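Local coordinates for protein tryptophan decarboxylase 1 (Oryza sativa subsp. japonica, PDB 6KHO) that decarboxylates L-tryptophan to tryptamine and 5-hydroxy-L-tryptophan to serotonin, using pyridoxal 5'-phosphate, and works as a homodimer, at residues S106-A112 and H329-C335; W95-F101 and S490-E494; A305-F311 and L401-R406. All blocks are in the same frame, centred on the assembly; numbering follows the deposited sequence.

Contact 1: S106-A112 and H329-C335. With PLP (pyridoxal-5'-phosphate), chain C.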
loop_
_atom_site.group_PDB
_atom_site.type_symbol
_atom_site.label_atom_id
_atom_site.label_comp_id
_atom_site.label_asym_id
_atom_site.label_seq_id
_atom_site.Cartn_x
_atom_site.Cartn_y
_atom_site.Cartn_z
ATOM N N SER A 106 17.590 -0.137 -2.212
ATOM C CA SER A 106 16.511 0.628 -1.590
ATOM C C SER A 106 17.184 1.781 -0.853
ATOM O O SER A 106 17.469 1.687 0.341
ATOM C CB SER A 106 15.673 -0.253 -0.669
ATOM O OG SER A 106 16.483 -0.941 0.279
ATOM N N THR A 107 17.470 2.870 -1.578
ATOM C CA THR A 107 18.242 3.952 -0.980
ATOM C C THR A 107 17.393 4.682 0.057
ATOM O O THR A 107 16.164 4.734 -0.038
ATOM C CB THR A 107 18.775 4.926 -2.047
ATOM O OG1 THR A 107 17.703 5.639 -2.701
ATOM C CG2 THR A 107 19.596 4.169 -3.102
ATOM N N ASN A 108 18.055 5.197 1.088
ATOM C CA ASN A 108 17.359 5.695 2.265
ATOM C C ASN A 108 18.087 6.926 2.796
ATOM O O ASN A 108 19.202 7.251 2.371
ATOM C CB ASN A 108 17.261 4.587 3.335
ATOM C CG ASN A 108 15.991 4.666 4.160
ATOM O OD1 ASN A 108 15.230 5.636 4.074
ATOM N ND2 ASN A 108 15.757 3.635 4.975
ATOM N N SER A 109 17.452 7.609 3.752
ATOM C CA SER A 109 18.048 8.804 4.332
ATOM C C SER A 109 17.415 9.075 5.688
ATOM O O SER A 109 16.273 8.678 5.951
ATOM C CB SER A 109 17.881 10.026 3.417
ATOM O OG SER A 109 16.508 10.398 3.284
ATOM N N ALA A 110 18.171 9.768 6.542
ATOM C CA ALA A 110 17.657 10.108 7.869
ATOM C C ALA A 110 16.392 10.955 7.776
ATOM O O ALA A 110 15.453 10.763 8.557
ATOM C CB ALA A 110 18.734 10.830 8.679
ATOM N N ALA A 111 16.338 11.879 6.808
ATOM C CA ALA A 111 15.150 12.717 6.655
ATOM C C ALA A 111 13.918 11.884 6.310
ATOM O O ALA A 111 12.821 12.149 6.817
ATOM C CB ALA A 111 15.379 13.784 5.585
ATOM N N ALA A 112 14.079 10.877 5.450
ATOM C CA ALA A 112 12.931 10.076 5.036
ATOM C C ALA A 112 12.433 9.191 6.167
ATOM O O ALA A 112 11.221 9.057 6.367
ATOM C CB ALA A 112 13.281 9.220 3.817
ATOM N N HIS A 329 11.370 5.389 -3.798
ATOM C CA HIS A 329 11.890 4.363 -2.899
ATOM C C HIS A 329 12.896 3.438 -3.570
ATOM O O HIS A 329 13.407 2.525 -2.914
ATOM C CB HIS A 329 10.750 3.566 -2.231
ATOM C CG HIS A 329 10.036 2.593 -3.124
ATOM N ND1 HIS A 329 8.660 2.515 -3.166
ATOM C CD2 HIS A 329 10.490 1.608 -3.938
ATOM C CE1 HIS A 329 8.298 1.548 -3.992
ATOM N NE2 HIS A 329 9.390 0.983 -4.475
ATOM N N LYS A 330 13.211 3.660 -4.843
ATOM C CA LYS A 330 14.372 3.008 -5.433
ATOM C C LYS A 330 15.588 3.896 -5.232
ATOM O O LYS A 330 16.364 3.682 -4.299
ATOM C CB LYS A 330 14.153 2.725 -6.922
ATOM C CG LYS A 330 13.047 1.740 -7.173
ATOM C CD LYS A 330 13.582 0.381 -7.491
ATOM C CE LYS A 330 12.683 -0.291 -8.500
ATOM N NZ LYS A 330 12.416 -1.684 -8.111
ATOM N N TRP A 331 15.720 4.938 -6.053
ATOM C CA TRP A 331 16.965 5.692 -6.163
ATOM C C TRP A 331 16.835 7.145 -5.697
ATOM O O TRP A 331 17.626 7.996 -6.116
ATOM C CB TRP A 331 17.445 5.634 -7.622
ATOM C CG TRP A 331 18.923 5.833 -7.845
ATOM C CD1 TRP A 331 19.905 5.967 -6.893
ATOM C CD2 TRP A 331 19.580 5.926 -9.114
ATOM N NE1 TRP A 331 21.135 6.132 -7.505
ATOM C CE2 TRP A 331 20.957 6.117 -8.865
ATOM C CE3 TRP A 331 19.134 5.859 -10.447
ATOM C CZ2 TRP A 331 21.890 6.244 -9.898
ATOM C CZ3 TRP A 331 20.055 5.988 -11.464
ATOM C CH2 TRP A 331 21.418 6.177 -11.187
ATOM N N LEU A 332 15.873 7.472 -4.837
ATOM C CA LEU A 332 15.787 8.862 -4.381
ATOM C C LEU A 332 15.687 8.956 -2.856
ATOM O O LEU A 332 14.994 9.824 -2.307
ATOM C CB LEU A 332 14.628 9.589 -5.061
ATOM C CG LEU A 332 14.819 11.100 -5.225
ATOM C CD1 LEU A 332 15.967 11.383 -6.188
ATOM C CD2 LEU A 332 13.530 11.784 -5.685
ATOM N N MET A 333 16.380 8.054 -2.150
ATOM C CA MET A 333 16.643 8.164 -0.704
ATOM C C MET A 333 15.378 8.267 0.141
ATOM O O MET A 333 15.397 8.862 1.222
ATOM C CB MET A 333 17.554 9.355 -0.402
ATOM C CG MET A 333 19.011 9.087 -0.760
ATOM S SD MET A 333 20.027 10.557 -0.581
ATOM C CE MET A 333 19.477 11.481 -1.971
ATOM N N THR A 334 14.281 7.685 -0.326
ATOM C CA THR A 334 13.010 7.692 0.388
ATOM C C THR A 334 12.627 6.248 0.686
ATOM O O THR A 334 12.452 5.456 -0.243
ATOM C CB THR A 334 11.927 8.372 -0.456
ATOM O OG1 THR A 334 12.329 9.714 -0.795
ATOM C CG2 THR A 334 10.622 8.422 0.296
ATOM N N CYS A 335 12.502 5.892 1.964
ATOM C CA CYS A 335 12.239 4.495 2.302
ATOM C C CYS A 335 10.889 4.036 1.736
ATOM O O CYS A 335 9.971 4.837 1.517
ATOM C CB CYS A 335 12.266 4.296 3.829
ATOM S SG CYS A 335 11.068 5.325 4.779
HETATM N N1 PLP C . 9.372 -1.696 -12.850
HETATM C C2 PLP C . 10.720 -1.401 -12.826
HETATM C C2A PLP C . 11.433 -0.896 -14.041
HETATM C C3 PLP C . 11.440 -1.577 -11.655
HETATM O O3 PLP C . 12.777 -1.280 -11.634
HETATM C C4 PLP C . 10.808 -2.035 -10.505
HETATM C C4A PLP C . 11.473 -1.867 -9.169
HETATM C C5 PLP C . 9.453 -2.334 -10.530
HETATM C C6 PLP C . 8.736 -2.166 -11.712
HETATM C C5A PLP C . 8.820 -2.847 -9.254
HETATM O O4P PLP C . 7.412 -2.844 -9.280
HETATM P P PLP C . 6.551 -2.779 -7.903
HETATM O O1P PLP C . 7.046 -3.802 -6.919
HETATM O O2P PLP C . 5.109 -3.017 -8.280
HETATM O O3P PLP C . 6.684 -1.423 -7.232
HETATM O O HOH W 1 14.071 2.847 -0.322
#
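Ser106 sets its CA against the carbonyl oxygen of His329, while its OG bonds to Asn123 of the second subunit. Thr107 then illustrates how one hydroxyl can bridge the two ends of a backbone bend. Its N gives a nearly axial bond to Lys330 O (3.0 Å). Its OG1 donates to the same Lys330 O at 2.9 Å, tilted 29° from the carbonyl plane, and accepts from Met333 N at 2.8 Å. A chi1 of 66°, with OG1 between the residue's own N and carbonyl carbon, makes this double role possible. Next, Asn108 lays OD1 3.3 Å from Cys335 CB, and its ND2 reaches Ser120 O of the second subunit. Ser109 is the N-cap of helix 110-122: OG accepts from Ala112 N and donates, in the carbonyl plane, to Met333 O (2.8 Å). Ala112 follows with its CB 3.4 Å from that same Met333 O. Lys330 meanwhile points away from 106-112, and its bent chain ends in a covalent bond between NZ and PLP C4A of 1.4 Å. This is consistent with the internal aldimine, formed by a lysine directly after a histidine, that marks the active site of fold-type I, group II decarboxylases.

Contact 2: W95-F101 and S490-E494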
loop_
_atom_site.group_PDB
_atom_site.type_symbol
_atom_site.label_atom_id
_atom_site.label_comp_id
_atom_site.label_asym_id
_atom_site.label_seq_id
_atom_site.Cartn_x
_atom_site.Cartn_y
_atom_site.Cartn_z
ATOM N N TRP A 95 19.497 -5.565 3.031
ATOM C CA TRP A 95 19.395 -4.581 1.958
ATOM C C TRP A 95 20.218 -3.330 2.252
ATOM O O TRP A 95 20.727 -2.696 1.323
ATOM C CB TRP A 95 17.927 -4.210 1.742
ATOM C CG TRP A 95 17.173 -5.241 0.989
ATOM C CD1 TRP A 95 16.742 -6.445 1.455
ATOM C CD2 TRP A 95 16.755 -5.165 -0.382
ATOM N NE1 TRP A 95 16.085 -7.128 0.458
ATOM C CE2 TRP A 95 16.073 -6.363 -0.677
ATOM C CE3 TRP A 95 16.881 -4.197 -1.382
ATOM C CZ2 TRP A 95 15.523 -6.623 -1.937
ATOM C CZ3 TRP A 95 16.338 -4.461 -2.637
ATOM C CH2 TRP A 95 15.678 -5.666 -2.903
ATOM N N ALA A 96 20.378 -2.974 3.533
ATOM C CA ALA A 96 21.136 -1.787 3.906
ATOM C C ALA A 96 22.641 -2.007 3.868
ATOM O O ALA A 96 23.395 -1.038 4.012
ATOM C CB ALA A 96 20.735 -1.313 5.316
ATOM N N SER A 97 23.098 -3.238 3.691
ATOM C CA SER A 97 24.532 -3.480 3.723
ATOM C C SER A 97 25.225 -2.743 2.581
ATOM O O SER A 97 24.704 -2.700 1.465
ATOM C CB SER A 97 24.835 -4.974 3.622
ATOM O OG SER A 97 26.239 -5.178 3.550
ATOM N N PRO A 98 26.414 -2.176 2.811
ATOM C CA PRO A 98 27.190 -1.633 1.685
ATOM C C PRO A 98 27.623 -2.692 0.686
ATOM O O PRO A 98 28.076 -2.336 -0.405
ATOM C CB PRO A 98 28.406 -0.986 2.365
ATOM C CG PRO A 98 28.529 -1.683 3.652
ATOM C CD PRO A 98 27.133 -2.045 4.091
ATOM N N ASN A 99 27.484 -3.974 1.016
ATOM C CA ASN A 99 27.846 -5.072 0.131
ATOM C C ASN A 99 26.632 -5.743 -0.505
ATOM O O ASN A 99 26.765 -6.823 -1.086
ATOM C CB ASN A 99 28.690 -6.100 0.905
ATOM C CG ASN A 99 30.000 -5.516 1.402
ATOM O OD1 ASN A 99 30.603 -4.671 0.727
ATOM N ND2 ASN A 99 30.438 -5.939 2.598
ATOM N N PHE A 100 25.450 -5.143 -0.381
ATOM C CA PHE A 100 24.267 -5.601 -1.100
ATOM C C PHE A 100 24.338 -5.048 -2.521
ATOM O O PHE A 100 24.323 -3.828 -2.710
ATOM C CB PHE A 100 23.006 -5.126 -0.372
ATOM C CG PHE A 100 21.722 -5.591 -0.986
ATOM C CD1 PHE A 100 21.172 -4.925 -2.073
ATOM C CD2 PHE A 100 21.042 -6.674 -0.454
ATOM C CE1 PHE A 100 19.969 -5.343 -2.635
ATOM C CE2 PHE A 100 19.839 -7.092 -0.996
ATOM C CZ PHE A 100 19.306 -6.429 -2.107
ATOM N N PHE A 101 24.446 -5.936 -3.516
ATOM C CA PHE A 101 24.632 -5.535 -4.913
ATOM C C PHE A 101 23.521 -6.033 -5.833
ATOM O O PHE A 101 23.688 -5.995 -7.055
ATOM C CB PHE A 101 25.979 -6.041 -5.455
ATOM C CG PHE A 101 27.175 -5.634 -4.632
ATOM C CD1 PHE A 101 27.553 -4.303 -4.532
ATOM C CD2 PHE A 101 27.937 -6.586 -3.983
ATOM C CE1 PHE A 101 28.659 -3.930 -3.782
ATOM C CE2 PHE A 101 29.051 -6.215 -3.235
ATOM C CZ PHE A 101 29.412 -4.889 -3.142
ATOM N N SER A 490 23.596 1.137 -2.778
ATOM C CA SER A 490 23.200 0.995 -1.380
ATOM C C SER A 490 23.705 2.191 -0.575
ATOM O O SER A 490 24.846 2.625 -0.743
ATOM C CB SER A 490 23.752 -0.311 -0.812
ATOM O OG SER A 490 23.387 -0.460 0.546
ATOM N N SER A 491 22.826 2.766 0.257
ATOM C CA SER A 491 23.111 4.090 0.809
ATOM C C SER A 491 24.399 4.113 1.644
ATOM O O SER A 491 25.122 5.119 1.651
ATOM C CB SER A 491 21.923 4.579 1.637
ATOM O OG SER A 491 20.817 4.846 0.777
ATOM N N LEU A 492 24.703 3.027 2.363
ATOM C CA LEU A 492 25.930 2.985 3.160
ATOM C C LEU A 492 27.180 2.710 2.325
ATOM O O LEU A 492 28.296 2.781 2.854
ATOM C CB LEU A 492 25.798 1.929 4.261
ATOM C CG LEU A 492 24.830 2.340 5.373
ATOM C CD1 LEU A 492 24.613 1.228 6.397
ATOM C CD2 LEU A 492 25.352 3.609 6.030
ATOM N N GLN A 493 27.022 2.428 1.038
ATOM C CA GLN A 493 28.116 1.939 0.209
ATOM C C GLN A 493 28.990 3.089 -0.287
ATOM O O GLN A 493 28.481 4.101 -0.780
ATOM C CB GLN A 493 27.524 1.149 -0.959
ATOM C CG GLN A 493 28.425 0.882 -2.132
ATOM C CD GLN A 493 27.657 0.205 -3.235
ATOM O OE1 GLN A 493 27.448 0.779 -4.302
ATOM N NE2 GLN A 493 27.192 -1.012 -2.970
ATOM N N GLU A 494 30.305 2.938 -0.134
ATOM C CA GLU A 494 31.287 3.902 -0.611
ATOM C C GLU A 494 32.137 3.274 -1.715
ATOM O O GLU A 494 32.044 2.074 -1.999
ATOM C CB GLU A 494 32.172 4.393 0.537
ATOM C CG GLU A 494 31.483 5.372 1.473
ATOM C CD GLU A 494 32.253 5.590 2.776
ATOM O OE1 GLU A 494 33.481 5.333 2.805
ATOM O OE2 GLU A 494 31.631 6.019 3.774
HETATM O O HOH W 2 22.484 1.194 3.001
HETATM O O HOH W 3 24.453 -1.486 -4.037
#
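Two type I turns, Ser97-Phe100 and Ser490-Gln493, lie against each other with the CA atoms of Pro98 and Gln493 4.0 Å apart. Ser490 shows how a small polar side chain can serve a neighbouring turn: with OG anti to its backbone N (chi1 179°), it donates to Ser97 O at 2.8 Å from well above the carbonyl plane. Phe100 N, which closes the first turn, comes to this oxygen from the opposite face, so Ser97 O is gripped by two donors. Ser97 also forms an ST turn, its OG accepting from Asn99 N. Both segments are loops, one between helices 77-88 and 110-122 and the other between strand 481-487 of the C-terminal antiparallel sheet and helix 495-513, and the packing thus fastens the first loop to the small C-terminal domain of a fold-type I enzyme. Gln493 reaches across in an extended chain, and its NE2 bonds almost straight to Pro98 O (3.0 Å, 171° at the hydrogen), which lies in the amide plane. The same NE2 is 3.4 Å from Phe101 CE1, amide and ring planes being 35° apart, while OE1 turns back to Gly489 N. A water accepts from Ser490 N and Gln493 NE2, and another joins Ala96 O to Leu492 N. Leu492 lays CD1 3.5 Å from Ala96 O and CB 4.2 Å from Pro98 CD.

Contact 3: A305-F311 and L401-R406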
loop_
_atom_site.group_PDB
_atom_site.type_symbol
_atom_site.label_atom_id
_atom_site.label_comp_id
_atom_site.label_asym_id
_atom_site.label_seq_id
_atom_site.Cartn_x
_atom_site.Cartn_y
_atom_site.Cartn_z
ATOM N N ALA A 305 17.231 9.441 -11.850
ATOM C CA ALA A 305 18.413 10.022 -12.476
ATOM C C ALA A 305 18.063 11.191 -13.387
ATOM O O ALA A 305 18.939 12.007 -13.699
ATOM C CB ALA A 305 19.178 8.953 -13.264
ATOM N N CYS A 306 16.803 11.306 -13.790
ATOM C CA CYS A 306 16.374 12.330 -14.729
ATOM C C CYS A 306 16.210 13.695 -14.082
ATOM O O CYS A 306 15.853 14.654 -14.778
ATOM C CB CYS A 306 15.078 11.888 -15.406
ATOM S SG CYS A 306 15.327 10.418 -16.457
ATOM N N ILE A 307 16.480 13.815 -12.779
ATOM C CA ILE A 307 16.642 15.127 -12.170
ATOM C C ILE A 307 17.978 15.759 -12.526
ATOM O O ILE A 307 18.202 16.933 -12.204
ATOM C CB ILE A 307 16.485 15.045 -10.637
ATOM C CG1 ILE A 307 17.705 14.356 -10.014
ATOM C CG2 ILE A 307 15.177 14.341 -10.286
ATOM C CD1 ILE A 307 17.768 14.425 -8.483
ATOM N N CYS A 308 18.881 15.002 -13.188
ATOM C CA CYS A 308 20.161 15.496 -13.695
ATOM C C CYS A 308 20.059 15.774 -15.189
ATOM O O CYS A 308 19.533 14.929 -15.934
ATOM C CB CYS A 308 21.266 14.479 -13.432
ATOM S SG CYS A 308 21.535 14.138 -11.671
ATOM N N PRO A 309 20.534 16.936 -15.651
ATOM C CA PRO A 309 20.372 17.283 -17.079
ATOM C C PRO A 309 20.956 16.266 -18.048
ATOM O O PRO A 309 20.399 16.057 -19.132
ATOM C CB PRO A 309 21.095 18.634 -17.180
ATOM C CG PRO A 309 20.959 19.235 -15.809
ATOM C CD PRO A 309 21.038 18.067 -14.851
ATOM N N GLU A 310 22.066 15.622 -17.694
ATOM C CA GLU A 310 22.697 14.680 -18.609
ATOM C C GLU A 310 21.911 13.381 -18.771
ATOM O O GLU A 310 22.238 12.591 -19.661
ATOM C CB GLU A 310 24.119 14.375 -18.138
ATOM C CG GLU A 310 24.183 13.540 -16.877
ATOM C CD GLU A 310 24.368 14.375 -15.616
ATOM O OE1 GLU A 310 24.935 13.833 -14.638
ATOM O OE2 GLU A 310 23.950 15.558 -15.597
ATOM N N PHE A 311 20.897 13.130 -17.936
ATOM C CA PHE A 311 20.050 11.955 -18.086
ATOM C C PHE A 311 18.648 12.288 -18.568
ATOM O O PHE A 311 17.918 11.376 -18.976
ATOM C CB PHE A 311 19.951 11.183 -16.758
ATOM C CG PHE A 311 21.267 10.644 -16.276
ATOM C CD1 PHE A 311 21.838 9.540 -16.888
ATOM C CD2 PHE A 311 21.934 11.242 -15.215
ATOM C CE1 PHE A 311 23.050 9.045 -16.454
ATOM C CE2 PHE A 311 23.150 10.756 -14.784
ATOM C CZ PHE A 311 23.710 9.655 -15.401
ATOM N N LEU A 401 20.670 16.058 -4.072
ATOM C CA LEU A 401 20.011 14.928 -4.722
ATOM C C LEU A 401 20.669 14.618 -6.066
ATOM O O LEU A 401 20.864 13.446 -6.419
ATOM C CB LEU A 401 18.509 15.205 -4.895
ATOM C CG LEU A 401 17.656 15.406 -3.632
ATOM C CD1 LEU A 401 16.183 15.631 -3.949
ATOM C CD2 LEU A 401 17.786 14.252 -2.694
ATOM N N GLN A 402 21.036 15.657 -6.822
ATOM C CA GLN A 402 21.753 15.436 -8.075
ATOM C C GLN A 402 23.121 14.801 -7.832
ATOM O O GLN A 402 23.527 13.882 -8.556
ATOM C CB GLN A 402 21.906 16.753 -8.836
ATOM C CG GLN A 402 20.595 17.311 -9.383
ATOM C CD GLN A 402 20.789 18.664 -10.038
ATOM O OE1 GLN A 402 21.513 19.512 -9.511
ATOM N NE2 GLN A 402 20.153 18.874 -11.191
ATOM N N GLU A 403 23.860 15.284 -6.830
ATOM C CA GLU A 403 25.185 14.713 -6.586
ATOM C C GLU A 403 25.088 13.278 -6.079
ATOM O O GLU A 403 25.993 12.477 -6.324
ATOM C CB GLU A 403 25.978 15.596 -5.619
ATOM C CG GLU A 403 27.464 15.216 -5.419
ATOM C CD GLU A 403 28.165 14.666 -6.679
ATOM O OE1 GLU A 403 28.104 15.306 -7.761
ATOM O OE2 GLU A 403 28.795 13.589 -6.580
ATOM N N HIS A 404 23.989 12.926 -5.400
ATOM C CA HIS A 404 23.755 11.537 -5.007
ATOM C C HIS A 404 23.592 10.632 -6.233
ATOM O O HIS A 404 24.192 9.553 -6.296
ATOM C CB HIS A 404 22.535 11.467 -4.071
ATOM C CG HIS A 404 21.680 10.242 -4.240
ATOM N ND1 HIS A 404 22.053 9.000 -3.768
ATOM C CD2 HIS A 404 20.451 10.079 -4.791
ATOM C CE1 HIS A 404 21.103 8.122 -4.039
ATOM N NE2 HIS A 404 20.120 8.751 -4.663
ATOM N N ILE A 405 22.807 11.058 -7.226
ATOM C CA ILE A 405 22.723 10.300 -8.480
ATOM C C ILE A 405 24.104 10.168 -9.116
ATOM O O ILE A 405 24.535 9.069 -9.490
ATOM C CB ILE A 405 21.733 10.961 -9.460
ATOM C CG1 ILE A 405 20.306 10.993 -8.901
ATOM C CG2 ILE A 405 21.792 10.272 -10.843
ATOM C CD1 ILE A 405 19.703 9.630 -8.656
ATOM N N ARG A 406 24.815 11.292 -9.254
ATOM C CA ARG A 406 26.057 11.315 -10.029
ATOM C C ARG A 406 27.164 10.507 -9.361
ATOM O O ARG A 406 27.971 9.866 -10.045
ATOM C CB ARG A 406 26.504 12.761 -10.244
ATOM C CG ARG A 406 25.539 13.541 -11.121
ATOM C CD ARG A 406 25.805 15.039 -11.122
ATOM N NE ARG A 406 25.059 15.696 -12.193
ATOM C CZ ARG A 406 24.718 16.983 -12.193
ATOM N NH1 ARG A 406 25.056 17.768 -11.178
ATOM N NH2 ARG A 406 24.034 17.486 -13.211
#
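Glu310 and Arg406 meet as flat groups set nearly coplanar, 9° apart, the textbook geometry of a side-on, two-pronged salt bridge. Arg406 NE bonds to Glu310 OE1 at 3.1 Å and Arg406 NH2 to Glu310 OE2 at the same length, each oxygen using its syn lone pair, which should restrain the carboxylate from rotating. Glu310 gets there by bending at chi2, whereas the Arg406 chain runs extended from CG to NE. Pro309 crosses the arginine at about a right angle, its CD 3.5 Å from NH2. One turn back along the helix, Gln402 stretches out and gives Ile307 O a nearly straight bond from NE2 (2.9 Å), with that oxygen in its amide plane. Gln402 and Arg406 belong to helix 386-420, the long helix leading from the large cofactor-binding domain of this fold-type I enzyme to its C-terminal sheet; 305-311 lies in the loop after strand 294-298 of the central sheet. Apolar groups fill the inner side. Ile307 crosses Leu401 at about a right angle, CD1 touching CB at 3.7 Å, and Cys308 SG lies 3.9 Å from Ile405 CB. Ile405 points toward the loop, and its CG2 touches both Ala305 CB (3.8 Å) and Phe311 CE2, with the phenyl side chain sliding past it in the opposite direction. Trp331 also packs on Ala305 and Ile405.

Followed from the N terminus, the chain illustrates how long-range closures can interlock. Contact 2 opens first, at 95-101, and closes last, at 490-494, so it encloses both others and joins the loop after helix 77-88 to the loop between strand 481-487 and helix 495-513. Contact 1 ties the start of helix 110-122 to the cofactor lysine segment, 329-335, at and after helix 328-331. Contact 3 begins before that closure, its segments alternating with those of contact 1, and joins the loop after strand 294-298 to helix 386-420. Asn108 N and Ser491 OG probably hydrogen-bond between contacts 1 and 2, as do Trp331 O and His404 NE2 between 1 and 3. Contacts 2 and 3 do not touch.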